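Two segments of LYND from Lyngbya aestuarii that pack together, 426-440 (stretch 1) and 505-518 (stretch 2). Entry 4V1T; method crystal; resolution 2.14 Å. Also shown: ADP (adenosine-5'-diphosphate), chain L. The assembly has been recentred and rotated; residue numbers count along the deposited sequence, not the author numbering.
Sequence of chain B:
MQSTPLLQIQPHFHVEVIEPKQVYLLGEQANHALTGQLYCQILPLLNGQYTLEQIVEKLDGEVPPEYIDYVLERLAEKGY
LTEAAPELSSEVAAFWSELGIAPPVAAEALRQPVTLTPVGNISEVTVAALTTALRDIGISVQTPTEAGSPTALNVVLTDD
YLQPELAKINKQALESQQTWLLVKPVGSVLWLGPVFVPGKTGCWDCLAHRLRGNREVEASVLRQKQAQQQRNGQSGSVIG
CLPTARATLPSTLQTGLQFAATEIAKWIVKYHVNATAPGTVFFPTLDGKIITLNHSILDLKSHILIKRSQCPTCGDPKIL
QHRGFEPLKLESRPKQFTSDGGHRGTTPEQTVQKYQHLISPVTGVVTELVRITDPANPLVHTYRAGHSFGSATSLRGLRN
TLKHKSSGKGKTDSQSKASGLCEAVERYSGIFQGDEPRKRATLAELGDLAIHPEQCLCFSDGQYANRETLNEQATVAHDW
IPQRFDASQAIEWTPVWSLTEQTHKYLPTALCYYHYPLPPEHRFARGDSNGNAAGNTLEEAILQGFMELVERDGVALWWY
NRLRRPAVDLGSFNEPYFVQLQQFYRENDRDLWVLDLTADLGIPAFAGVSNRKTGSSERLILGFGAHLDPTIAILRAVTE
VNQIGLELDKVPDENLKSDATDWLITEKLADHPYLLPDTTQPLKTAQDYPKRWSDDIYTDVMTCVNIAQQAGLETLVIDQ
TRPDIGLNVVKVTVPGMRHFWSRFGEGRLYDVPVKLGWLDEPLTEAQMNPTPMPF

Stretch 1 (426-440) ERYSGIFQGDEPRKR
Stretch 2, residues 505-518: KYLPTALCYYHYPL

What holds the two backbones in register? Stretch 1 enters in a helix that begins earlier in the chain, and then runs on as loop, reaching a strand at 439-440; stretch 2 goes from a strand (505-508) through a weakly bonded helix at about 509-512 into a loop. The two stretches meet at a single beta bridge, the two segments running in broadly the same sense, with the CA atoms of Ile-431 and Tyr-514 4.5 Å apart. Tyr-514 N donates to Gly-430 O at 2.8 Å (161°), and Phe-432 N donates to Tyr-514 O at 3.0 Å (153°), so both polar backbone groups of Tyr-514 are used by the residues flanking Ile-431. Ile-431 (phi/psi -78/139) and Tyr-514 (-71/146) are extended here, whereas His-515 turns to 54/44 just beyond. Ile-431 N is engaged within its own stretch, donating to Tyr-428 O at 3.1 Å.

Which aromatic and apolar groups fill the contact? Phe-432 (chi1 t, chi2 76°) points its CA-to-CB bond toward stretch 2. Tyr-516, also chi1 t, sends its ring edge to the Phe-432 face, with centroids 4.9 Å apart, planes at 75°, and Phe-432 CE1 3.7 Å from Tyr-516 CD1. Phe-432 CD2 lies 3.8 Å from Pro-517 CD, while Phe-432 CB meets Tyr-513 CB at 4.0 Å. Tyr-513 (chi1 m, chi2 -82°) also points toward stretch 1, and its ring receives a CH-pi contact: Glu-436 CG sits 3.5 Å from the centroid of the Tyr-513 ring, 15° off the normal. Pro-437 CD follows at 3.6 Å from Tyr-513 OH.

Why does Gly-430 suit its place? The Tyr-514 ring (chi1 m, chi2 -49°) lies against the backbone of stretch 1, its edge meeting Arg-427 O, which is 3.5 Å from Tyr-514 CE2. An ideal CB on Gly-430 would come within 2.9 Å of Tyr-514 CE2, a clash, so the absence of a side chain lets the ring lie this close. Ile-431 points its CA-to-CB bond away from stretch 2, yet its CG1 still reaches within 4.1 Å of Tyr-514 CD2.

How do polar side chains support the arrangement? A water lies between the stretches, donating to Glu-426 OE2 at 2.6 Å and hydrogen-bonding with Tyr-514 OH at 2.6 Å. The same carboxylate faces the nucleotide, for ADP O3' donates to Glu-426 OE1 at 2.6 Å. Glu-436 (chi1 m, chi2 p) folds back to close the loop: Gln-433 N donates to Glu-436 OE2 at 2.7 Å and Gly-434 N to Glu-436 OE1 at 2.9 Å. Its carboxylate thus ties the turn while its CG packs on the tyrosine ring. Arg-438 NE donates to Glu-436 O at 3.1 Å, and Arg-438 CG approaches Thr-509 OG1 at 3.4 Å. Farther along, Lys-439 NZ comes to 3.6 Å from Tyr-506 OH. Altogether the contact buries 692 Å², summed over both sides.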

ATOM      1  N   GLU B 426      14.295  -2.807 -14.985  1.00 42.05           N
ATOM      2  CA  GLU B 426      15.088  -2.525 -16.163  1.00 44.64           C
ATOM      3  C   GLU B 426      16.543  -2.931 -15.925  1.00 38.90           C
ATOM      4  O   GLU B 426      17.148  -3.603 -16.752  1.00 37.62           O
ATOM      5  CB  GLU B 426      15.005  -1.032 -16.514  1.00 37.37           C
ATOM      6  CG  GLU B 426      15.921  -0.584 -17.664  1.00 35.98           C
ATOM      7  CD  GLU B 426      16.443   0.835 -17.477  1.00 44.79           C
ATOM      8  OE1 GLU B 426      15.640   1.736 -17.162  1.00 49.07           O
ATOM      9  OE2 GLU B 426      17.665   1.050 -17.636  1.00 46.65           O
ATOM     10  N   ARG B 427      17.096  -2.514 -14.793  1.00 41.36           N
ATOM     11  CA  ARG B 427      18.481  -2.802 -14.481  1.00 37.42           C
ATOM     12  C   ARG B 427      18.710  -4.292 -14.287  1.00 36.99           C
ATOM     13  O   ARG B 427      19.723  -4.826 -14.726  1.00 37.21           O
ATOM     14  CB  ARG B 427      18.928  -2.032 -13.239  1.00 45.76           C
ATOM     15  CG  ARG B 427      18.852  -0.516 -13.385  1.00 51.39           C
ATOM     16  CD  ARG B 427      19.956   0.060 -14.258  1.00 70.17           C
ATOM     17  NE  ARG B 427      19.683   1.457 -14.606  1.00 78.10           N
ATOM     18  CZ  ARG B 427      19.813   2.485 -13.765  1.00 81.16           C
ATOM     19  NH1 ARG B 427      20.215   2.288 -12.509  1.00 70.45           N
ATOM     20  NH2 ARG B 427      19.536   3.719 -14.175  1.00 82.56           N
ATOM     21  N   TYR B 428      17.767  -4.976 -13.653  1.00 47.77           N
ATOM     22  CA  TYR B 428      17.893  -6.418 -13.450  1.00 47.40           C
ATOM     23  C   TYR B 428      17.879  -7.184 -14.774  1.00 42.61           C
ATOM     24  O   TYR B 428      18.697  -8.070 -14.995  1.00 38.10           O
ATOM     25  CB  TYR B 428      16.784  -6.940 -12.533  1.00 49.26           C
ATOM     26  CG  TYR B 428      16.642  -8.452 -12.567  1.00 40.08           C
ATOM     27  CD1 TYR B 428      17.409  -9.260 -11.743  1.00 51.23           C
ATOM     28  CD2 TYR B 428      15.749  -9.068 -13.440  1.00 42.21           C
ATOM     29  CE1 TYR B 428      17.293 -10.637 -11.781  1.00 50.71           C
ATOM     30  CE2 TYR B 428      15.623 -10.448 -13.490  1.00 49.47           C
ATOM     31  CZ  TYR B 428      16.393 -11.229 -12.655  1.00 54.87           C
ATOM     32  OH  TYR B 428      16.265 -12.597 -12.700  1.00 63.36           O
ATOM     33  N   SER B 429      16.948  -6.825 -15.646  1.00 43.87           N
ATOM     34  CA  SER B 429      16.711  -7.554 -16.884  1.00 37.71           C
ATOM     35  C   SER B 429      17.883  -7.477 -17.844  1.00 40.16           C
ATOM     36  O   SER B 429      17.995  -8.285 -18.752  1.00 49.03           O
ATOM     37  CB  SER B 429      15.449  -7.018 -17.571  1.00 38.23           C
ATOM     38  OG  SER B 429      14.295  -7.274 -16.780  1.00 40.02           O
ATOM     39  N   GLY B 430      18.755  -6.499 -17.638  1.00 51.60           N
ATOM     40  CA  GLY B 430      19.912  -6.311 -18.493  1.00 48.26           C
ATOM     41  C   GLY B 430      21.118  -7.138 -18.089  1.00 45.89           C
ATOM     42  O   GLY B 430      22.110  -7.184 -18.817  1.00 44.38           O
ATOM     43  N   ILE B 431      21.043  -7.786 -16.931  1.00 44.00           N
ATOM     44  CA  ILE B 431      22.173  -8.530 -16.404  1.00 40.11           C
ATOM     45  C   ILE B 431      22.344  -9.870 -17.102  1.00 42.40           C
ATOM     46  O   ILE B 431      21.377 -10.581 -17.361  1.00 42.62           O
ATOM     47  CB  ILE B 431      22.039  -8.759 -14.894  1.00 38.39           C
ATOM     48  CG1 ILE B 431      21.996  -7.415 -14.156  1.00 37.81           C
ATOM     49  CG2 ILE B 431      23.210  -9.595 -14.372  1.00 38.20           C
ATOM     50  CD1 ILE B 431      21.511  -7.516 -12.721  1.00 40.34           C
ATOM     51  N   PHE B 432      23.592 -10.215 -17.385  1.00 43.93           N
ATOM     52  CA  PHE B 432      23.910 -11.447 -18.094  1.00 49.29           C
ATOM     53  C   PHE B 432      23.736 -12.654 -17.174  1.00 39.69           C
ATOM     54  O   PHE B 432      24.457 -12.798 -16.193  1.00 39.81           O
ATOM     55  CB  PHE B 432      25.337 -11.377 -18.644  1.00 54.79           C
ATOM     56  CG  PHE B 432      25.767 -12.609 -19.390  1.00 55.67           C
ATOM     57  CD1 PHE B 432      25.311 -12.858 -20.673  1.00 51.48           C
ATOM     58  CD2 PHE B 432      26.647 -13.504 -18.813  1.00 53.21           C
ATOM     59  CE1 PHE B 432      25.722 -13.983 -21.360  1.00 44.53           C
ATOM     60  CE2 PHE B 432      27.052 -14.634 -19.490  1.00 40.64           C
ATOM     61  CZ  PHE B 432      26.589 -14.871 -20.767  1.00 39.94           C
ATOM     62  N   GLN B 433      22.774 -13.516 -17.500  1.00 44.19           N
ATOM     63  CA  GLN B 433      22.504 -14.724 -16.716  1.00 43.22           C
ATOM     64  C   GLN B 433      23.224 -15.960 -17.270  1.00 46.72           C
ATOM     65  O   GLN B 433      23.547 -16.887 -16.523  1.00 43.34           O
ATOM     66  CB  GLN B 433      21.003 -15.003 -16.671  1.00 46.15           C
ATOM     67  CG  GLN B 433      20.172 -13.885 -16.067  1.00 44.52           C
ATOM     68  CD  GLN B 433      18.699 -14.234 -15.995  1.00 50.74           C
ATOM     69  OE1 GLN B 433      18.314 -15.399 -16.132  1.00 50.08           O
ATOM     70  NE2 GLN B 433      17.860 -13.223 -15.778  1.00 48.74           N
ATOM     71  N   GLY B 434      23.459 -15.965 -18.578  1.00 51.35           N
ATOM     72  CA  GLY B 434      24.126 -17.072 -19.240  1.00 56.02           C
ATOM     73  C   GLY B 434      23.260 -17.803 -20.260  1.00 60.05           C
ATOM     74  O   GLY B 434      23.706 -18.776 -20.856  1.00 43.70           O
ATOM     75  N   ASP B 435      22.036 -17.330 -20.473  1.00 55.92           N
ATOM     76  CA  ASP B 435      21.102 -17.952 -21.418  1.00 53.40           C
ATOM     77  C   ASP B 435      20.720 -17.014 -22.559  1.00 48.34           C
ATOM     78  O   ASP B 435      19.788 -17.286 -23.302  1.00 46.86           O
ATOM     79  CB  ASP B 435      19.836 -18.405 -20.681  1.00 52.09           C
ATOM     80  CG  ASP B 435      19.097 -17.254 -20.027  1.00 53.77           C
ATOM     81  OD1 ASP B 435      19.680 -16.149 -19.924  1.00 41.43           O
ATOM     82  OD2 ASP B 435      17.931 -17.454 -19.610  1.00 54.68           O
ATOM     83  N   GLU B 436      21.442 -15.910 -22.690  1.00 40.93           N
ATOM     84  CA  GLU B 436      21.135 -14.910 -23.686  1.00 45.34           C
ATOM     85  C   GLU B 436      21.526 -15.400 -25.078  1.00 48.19           C
ATOM     86  O   GLU B 436      22.483 -16.187 -25.218  1.00 46.00           O
ATOM     87  CB  GLU B 436      21.865 -13.597 -23.370  1.00 40.43           C
ATOM     88  CG  GLU B 436      21.370 -12.862 -22.129  1.00 42.34           C
ATOM     89  CD  GLU B 436      21.793 -13.514 -20.828  1.00 50.87           C
ATOM     90  OE1 GLU B 436      22.579 -14.482 -20.865  1.00 49.00           O
ATOM     91  OE2 GLU B 436      21.331 -13.062 -19.760  1.00 49.59           O
ATOM     92  N   PRO B 437      20.799 -14.943 -26.116  1.00 52.31           N
ATOM     93  CA  PRO B 437      21.083 -15.380 -27.486  1.00 57.40           C
ATOM     94  C   PRO B 437      22.509 -15.063 -27.908  1.00 54.97           C
ATOM     95  O   PRO B 437      22.914 -13.903 -27.909  1.00 49.20           O
ATOM     96  CB  PRO B 437      20.073 -14.595 -28.328  1.00 55.91           C
ATOM     97  CG  PRO B 437      19.663 -13.447 -27.482  1.00 57.62           C
ATOM     98  CD  PRO B 437      19.706 -13.958 -26.081  1.00 46.38           C
ATOM     99  N   ARG B 438      23.254 -16.106 -28.260  1.00 56.71           N
ATOM    100  CA  ARG B 438      24.683 -15.994 -28.525  1.00 55.57           C
ATOM    101  C   ARG B 438      25.102 -16.931 -29.639  1.00 52.18           C
ATOM    102  O   ARG B 438      24.521 -18.010 -29.802  1.00 54.51           O
ATOM    103  CB  ARG B 438      25.483 -16.364 -27.271  1.00 56.77           C
ATOM    104  CG  ARG B 438      25.657 -15.256 -26.272  1.00 56.03           C
ATOM    105  CD  ARG B 438      26.282 -15.808 -25.006  1.00 47.63           C
ATOM    106  NE  ARG B 438      25.381 -16.730 -24.330  1.00 69.05           N
ATOM    107  CZ  ARG B 438      25.738 -17.521 -23.332  1.00 50.47           C
ATOM    108  NH1 ARG B 438      26.979 -17.515 -22.888  1.00 58.44           N
ATOM    109  NH2 ARG B 438      24.847 -18.317 -22.780  1.00 65.35           N
ATOM    110  N   LYS B 439      26.126 -16.518 -30.383  1.00 53.18           N
ATOM    111  CA  LYS B 439      26.774 -17.379 -31.354  1.00 59.89           C
ATOM    112  C   LYS B 439      28.268 -17.050 -31.383  1.00 56.62           C
ATOM    113  O   LYS B 439      28.646 -15.894 -31.505  1.00 53.42           O
ATOM    114  CB  LYS B 439      26.153 -17.207 -32.741  1.00 60.28           C
ATOM    115  CG  LYS B 439      26.662 -18.219 -33.758  1.00 81.53           C
ATOM    116  CD  LYS B 439      25.730 -18.354 -34.953  1.00 90.38           C
ATOM    117  CE  LYS B 439      25.709 -17.087 -35.787  1.00 87.43           C
ATOM    118  NZ  LYS B 439      24.892 -17.263 -37.019  1.00 83.82           N
ATOM    119  N   ARG B 440      29.101 -18.080 -31.271  1.00 58.18           N
ATOM    120  CA  ARG B 440      30.560 -17.919 -31.281  1.00 57.71           C
ATOM    121  C   ARG B 440      31.072 -17.771 -32.707  1.00 54.73           C
ATOM    122  O   ARG B 440      30.880 -18.644 -33.535  1.00 57.21           O
ATOM    123  CB  ARG B 440      31.221 -19.120 -30.606  1.00 63.52           C
ATOM    124  CG  ARG B 440      32.735 -19.068 -30.511  1.00 75.40           C
ATOM    125  CD  ARG B 440      33.264 -20.296 -29.780  1.00 79.75           C
ATOM    126  NE  ARG B 440      34.718 -20.275 -29.623  1.00 82.18           N
ATOM    127  CZ  ARG B 440      35.586 -20.760 -30.507  1.00 81.26           C
ATOM    128  NH1 ARG B 440      35.162 -21.319 -31.634  1.00 74.22           N
ATOM    129  NH2 ARG B 440      36.889 -20.687 -30.265  1.00 92.41           N
ATOM    130  N   LYS B 505      21.283  -7.948 -37.123  1.00 51.94           N
ATOM    131  CA  LYS B 505      22.702  -7.629 -37.102  1.00 52.06           C
ATOM    132  C   LYS B 505      23.320  -8.292 -35.876  1.00 60.59           C
ATOM    133  O   LYS B 505      22.641  -9.043 -35.171  1.00 62.43           O
ATOM    134  CB  LYS B 505      22.921  -6.123 -37.083  1.00 56.31           C
ATOM    135  CG  LYS B 505      22.340  -5.374 -38.280  1.00 55.75           C
ATOM    136  CD  LYS B 505      22.947  -5.829 -39.594  1.00 69.85           C
ATOM    137  CE  LYS B 505      22.596  -4.878 -40.732  1.00 77.19           C
ATOM    138  NZ  LYS B 505      23.634  -3.830 -40.921  1.00 79.85           N
ATOM    139  N   TYR B 506      24.602  -8.027 -35.630  1.00 50.11           N
ATOM    140  CA  TYR B 506      25.308  -8.638 -34.510  1.00 52.81           C
ATOM    141  C   TYR B 506      26.237  -7.662 -33.798  1.00 56.69           C
ATOM    142  O   TYR B 506      27.050  -6.978 -34.430  1.00 53.75           O
ATOM    143  CB  TYR B 506      26.124  -9.838 -34.985  1.00 52.76           C
ATOM    144  CG  TYR B 506      25.287 -11.013 -35.398  1.00 56.60           C
ATOM    145  CD1 TYR B 506      24.818 -11.923 -34.456  1.00 56.06           C
ATOM    146  CD2 TYR B 506      24.962 -11.219 -36.728  1.00 64.09           C
ATOM    147  CE1 TYR B 506      24.045 -13.007 -34.832  1.00 48.76           C
ATOM    148  CE2 TYR B 506      24.191 -12.298 -37.117  1.00 70.23           C
ATOM    149  CZ  TYR B 506      23.731 -13.188 -36.170  1.00 67.70           C
ATOM    150  OH  TYR B 506      22.965 -14.257 -36.574  1.00 69.11           O
ATOM    151  N   LEU B 507      26.101  -7.614 -32.476  1.00 50.18           N
ATOM    152  CA  LEU B 507      27.031  -6.904 -31.613  1.00 57.31           C
ATOM    153  C   LEU B 507      27.674  -7.901 -30.665  1.00 47.49           C
ATOM    154  O   LEU B 507      27.081  -8.941 -30.368  1.00 44.35           O
ATOM    155  CB  LEU B 507      26.321  -5.814 -30.802  1.00 58.76           C
ATOM    156  CG  LEU B 507      26.060  -4.489 -31.513  1.00 64.91           C
ATOM    157  CD1 LEU B 507      24.761  -4.564 -32.272  1.00 73.33           C
ATOM    158  CD2 LEU B 507      26.008  -3.343 -30.524  1.00 75.74           C
ATOM    159  N   PRO B 508      28.885  -7.579 -30.161  1.00 45.63           N
ATOM    160  CA  PRO B 508      29.446  -8.450 -29.123  1.00 53.51           C
ATOM    161  C   PRO B 508      28.512  -8.527 -27.906  1.00 49.69           C
ATOM    162  O   PRO B 508      27.941  -7.522 -27.504  1.00 43.81           O
ATOM    163  CB  PRO B 508      30.795  -7.798 -28.785  1.00 56.99           C
ATOM    164  CG  PRO B 508      30.760  -6.436 -29.393  1.00 72.64           C
ATOM    165  CD  PRO B 508      29.802  -6.489 -30.534  1.00 50.03           C
ATOM    166  N   THR B 509      28.355  -9.723 -27.353  1.00 46.26           N
ATOM    167  CA  THR B 509      27.495  -9.946 -26.203  1.00 51.60           C
ATOM    168  C   THR B 509      27.901  -9.044 -25.046  1.00 49.24           C
ATOM    169  O   THR B 509      27.063  -8.641 -24.236  1.00 41.34           O
ATOM    170  CB  THR B 509      27.537 -11.428 -25.769  1.00 49.61           C
ATOM    171  OG1 THR B 509      27.214 -12.269 -26.889  1.00 50.66           O
ATOM    172  CG2 THR B 509      26.545 -11.703 -24.666  1.00 50.99           C
ATOM    173  N   ALA B 510      29.185  -8.706 -24.986  1.00 44.55           N
ATOM    174  CA  ALA B 510      29.719  -7.883 -23.903  1.00 41.40           C
ATOM    175  C   ALA B 510      29.108  -6.483 -23.880  1.00 42.72           C
ATOM    176  O   ALA B 510      29.109  -5.818 -22.842  1.00 48.11           O
ATOM    177  CB  ALA B 510      31.234  -7.798 -24.014  1.00 43.44           C
ATOM    178  N   LEU B 511      28.608  -6.031 -25.028  1.00 39.72           N
ATOM    179  CA  LEU B 511      27.966  -4.719 -25.125  1.00 44.90           C
ATOM    180  C   LEU B 511      26.465  -4.759 -24.825  1.00 46.88           C
ATOM    181  O   LEU B 511      25.879  -3.746 -24.454  1.00 53.70           O
ATOM    182  CB  LEU B 511      28.172  -4.129 -26.522  1.00 42.18           C
ATOM    183  CG  LEU B 511      29.460  -3.335 -26.763  1.00 50.70           C
ATOM    184  CD1 LEU B 511      29.492  -2.870 -28.201  1.00 54.01           C
ATOM    185  CD2 LEU B 511      29.564  -2.137 -25.829  1.00 61.74           C
ATOM    186  N   CYS B 512      25.862  -5.931 -24.989  1.00 46.93           N
ATOM    187  CA  CYS B 512      24.409  -6.076 -24.948  1.00 45.89           C
ATOM    188  C   CYS B 512      23.849  -6.329 -23.550  1.00 41.50           C
ATOM    189  O   CYS B 512      22.669  -6.108 -23.318  1.00 45.22           O
ATOM    190  CB  CYS B 512      23.988  -7.217 -25.875  1.00 50.57           C
ATOM    191  SG  CYS B 512      24.404  -6.943 -27.614  1.00 48.33           S
ATOM    192  N   TYR B 513      24.685  -6.796 -22.632  1.00 43.04           N
ATOM    193  CA  TYR B 513      24.242  -7.128 -21.282  1.00 43.39           C
ATOM    194  C   TYR B 513      25.258  -6.693 -20.239  1.00 51.16           C
ATOM    195  O   TYR B 513      26.448  -6.573 -20.530  1.00 50.73           O
ATOM    196  CB  TYR B 513      23.999  -8.627 -21.169  1.00 46.62           C
ATOM    197  CG  TYR B 513      23.039  -9.152 -22.208  1.00 55.67           C
ATOM    198  CD1 TYR B 513      21.659  -9.044 -22.026  1.00 54.95           C
ATOM    199  CD2 TYR B 513      23.507  -9.745 -23.379  1.00 46.12           C
ATOM    200  CE1 TYR B 513      20.775  -9.518 -22.976  1.00 50.44           C
ATOM    201  CE2 TYR B 513      22.631 -10.226 -24.331  1.00 46.62           C
ATOM    202  CZ  TYR B 513      21.268 -10.105 -24.125  1.00 48.83           C
ATOM    203  OH  TYR B 513      20.391 -10.573 -25.063  1.00 44.94           O
ATOM    204  N   TYR B 514      24.773  -6.458 -19.024  1.00 38.28           N
ATOM    205  CA  TYR B 514      25.640  -6.106 -17.903  1.00 38.41           C
ATOM    206  C   TYR B 514      26.462  -7.301 -17.448  1.00 40.50           C
ATOM    207  O   TYR B 514      25.987  -8.442 -17.463  1.00 40.36           O
ATOM    208  CB  TYR B 514      24.823  -5.595 -16.702  1.00 43.32           C
ATOM    209  CG  TYR B 514      24.034  -4.332 -16.949  1.00 43.89           C
ATOM    210  CD1 TYR B 514      24.625  -3.225 -17.529  1.00 44.98           C
ATOM    211  CD2 TYR B 514      22.687  -4.249 -16.595  1.00 46.95           C
ATOM    212  CE1 TYR B 514      23.907  -2.071 -17.753  1.00 45.14           C
ATOM    213  CE2 TYR B 514      21.962  -3.100 -16.821  1.00 53.26           C
ATOM    214  CZ  TYR B 514      22.577  -2.013 -17.393  1.00 50.77           C
ATOM    215  OH  TYR B 514      21.857  -0.862 -17.605  1.00 58.24           O
ATOM    216  N   HIS B 515      27.685  -7.018 -17.007  1.00 41.52           N
ATOM    217  CA  HIS B 515      28.530  -7.996 -16.350  1.00 45.65           C
ATOM    218  C   HIS B 515      28.721  -9.266 -17.167  1.00 44.96           C
ATOM    219  O   HIS B 515      28.656 -10.360 -16.629  1.00 44.60           O
ATOM    220  CB  HIS B 515      27.972  -8.343 -14.961  1.00 50.16           C
ATOM    221  CG  HIS B 515      27.820  -7.155 -14.064  1.00 58.05           C
ATOM    222  ND1 HIS B 515      26.609  -6.538 -13.847  1.00 70.15           N
ATOM    223  CD2 HIS B 515      28.733  -6.454 -13.351  1.00 69.13           C
ATOM    224  CE1 HIS B 515      26.776  -5.516 -13.028  1.00 69.66           C
ATOM    225  NE2 HIS B 515      28.056  -5.441 -12.714  1.00 70.53           N
ATOM    226  N   TYR B 516      28.959  -9.113 -18.467  1.00 55.41           N
ATOM    227  CA  TYR B 516      29.364 -10.240 -19.299  1.00 46.18           C
ATOM    228  C   TYR B 516      30.830 -10.499 -19.026  1.00 38.14           C
ATOM    229  O   TYR B 516      31.634  -9.597 -19.168  1.00 39.90           O
ATOM    230  CB  TYR B 516      29.151  -9.939 -20.778  1.00 47.13           C
ATOM    231  CG  TYR B 516      29.645 -11.034 -21.686  1.00 50.36           C
ATOM    232  CD1 TYR B 516      28.847 -12.136 -21.980  1.00 52.09           C
ATOM    233  CD2 TYR B 516      30.914 -10.979 -22.242  1.00 49.96           C
ATOM    234  CE1 TYR B 516      29.301 -13.148 -22.801  1.00 58.78           C
ATOM    235  CE2 TYR B 516      31.371 -11.986 -23.068  1.00 41.87           C
ATOM    236  CZ  TYR B 516      30.557 -13.067 -23.341  1.00 49.51           C
ATOM    237  OH  TYR B 516      30.992 -14.075 -24.151  1.00 46.81           O
ATOM    238  N   PRO B 517      31.195 -11.729 -18.648  1.00 47.09           N
ATOM    239  CA  PRO B 517      32.603 -11.956 -18.318  1.00 56.99           C
ATOM    240  C   PRO B 517      33.499 -12.087 -19.554  1.00 52.52           C
ATOM    241  O   PRO B 517      33.200 -12.885 -20.450  1.00 53.65           O
ATOM    242  CB  PRO B 517      32.577 -13.279 -17.534  1.00 60.54           C
ATOM    243  CG  PRO B 517      31.183 -13.844 -17.692  1.00 53.66           C
ATOM    244  CD  PRO B 517      30.448 -12.996 -18.688  1.00 48.63           C
ATOM    245  N   LEU B 518      34.569 -11.301 -19.590  1.00 42.49           N
ATOM    246  CA  LEU B 518      35.589 -11.406 -20.637  1.00 44.77           C
ATOM    247  C   LEU B 518      36.916 -11.854 -20.040  1.00 52.61           C
ATOM    248  O   LEU B 518      37.185 -11.594 -18.872  1.00 43.81           O
ATOM    249  CB  LEU B 518      35.764 -10.070 -21.353  1.00 42.68           C
ATOM    250  CG  LEU B 518      34.625  -9.654 -22.288  1.00 40.60           C
ATOM    251  CD1 LEU B 518      34.858  -8.253 -22.811  1.00 40.30           C
ATOM    252  CD2 LEU B 518      34.489 -10.624 -23.454  1.00 46.49           C
TER
HETATM  253  PB  ADP L 780      15.503   7.627 -16.618  1.00 58.72           P
HETATM  254  O1B ADP L 780      16.091   6.829 -17.752  1.00 59.74           O
HETATM  255  O2B ADP L 780      15.820   9.093 -16.677  1.00 60.08           O
HETATM  256  O3B ADP L 780      15.744   6.993 -15.282  1.00 56.13           O
HETATM  257  PA  ADP L 780      12.703   7.443 -15.854  1.00 49.41           P
HETATM  258  O1A ADP L 780      11.538   8.247 -16.373  1.00 47.12           O
HETATM  259  O2A ADP L 780      13.202   7.699 -14.444  1.00 46.02           O
HETATM  260  O3A ADP L 780      13.914   7.539 -16.924  1.00 66.08           O
HETATM  261  O5' ADP L 780      12.311   5.898 -15.972  1.00 46.03           O
HETATM  262  C5' ADP L 780      13.095   4.893 -15.360  1.00 49.02           C
HETATM  263  C4' ADP L 780      12.771   3.570 -16.035  1.00 56.01           C
HETATM  264  O4' ADP L 780      11.444   3.162 -15.711  1.00 56.65           O
HETATM  265  C3' ADP L 780      12.817   3.685 -17.547  1.00 60.76           C
HETATM  266  O3' ADP L 780      13.341   2.469 -18.067  1.00 48.55           O
HETATM  267  C2' ADP L 780      11.382   3.834 -17.991  1.00 56.10           C
HETATM  268  O2' ADP L 780      11.128   3.208 -19.251  1.00 51.45           O
HETATM  269  C1' ADP L 780      10.627   3.125 -16.884  1.00 53.72           C
HETATM  270  N9  ADP L 780       9.313   3.765 -16.640  1.00 65.55           N
HETATM  271  C8  ADP L 780       9.097   5.015 -16.177  1.00 62.77           C
HETATM  272  N7  ADP L 780       7.768   5.256 -16.063  1.00 59.19           N
HETATM  273  C5  ADP L 780       7.122   4.148 -16.453  1.00 65.24           C
HETATM  274  C6  ADP L 780       5.711   3.734 -16.579  1.00 60.03           C
HETATM  275  N6  ADP L 780       4.733   4.605 -16.244  1.00 61.21           N
HETATM  276  N1  ADP L 780       5.450   2.489 -17.032  1.00 56.86           N
HETATM  277  C2  ADP L 780       6.433   1.631 -17.362  1.00 63.78           C
HETATM  278  N3  ADP L 780       7.743   1.946 -17.271  1.00 60.29           N
HETATM  279  C4  ADP L 780       8.142   3.165 -16.836  1.00 66.21           C
HETATM  280  O   HOH W   1      19.262  -0.924 -17.230  1.00 52.08           O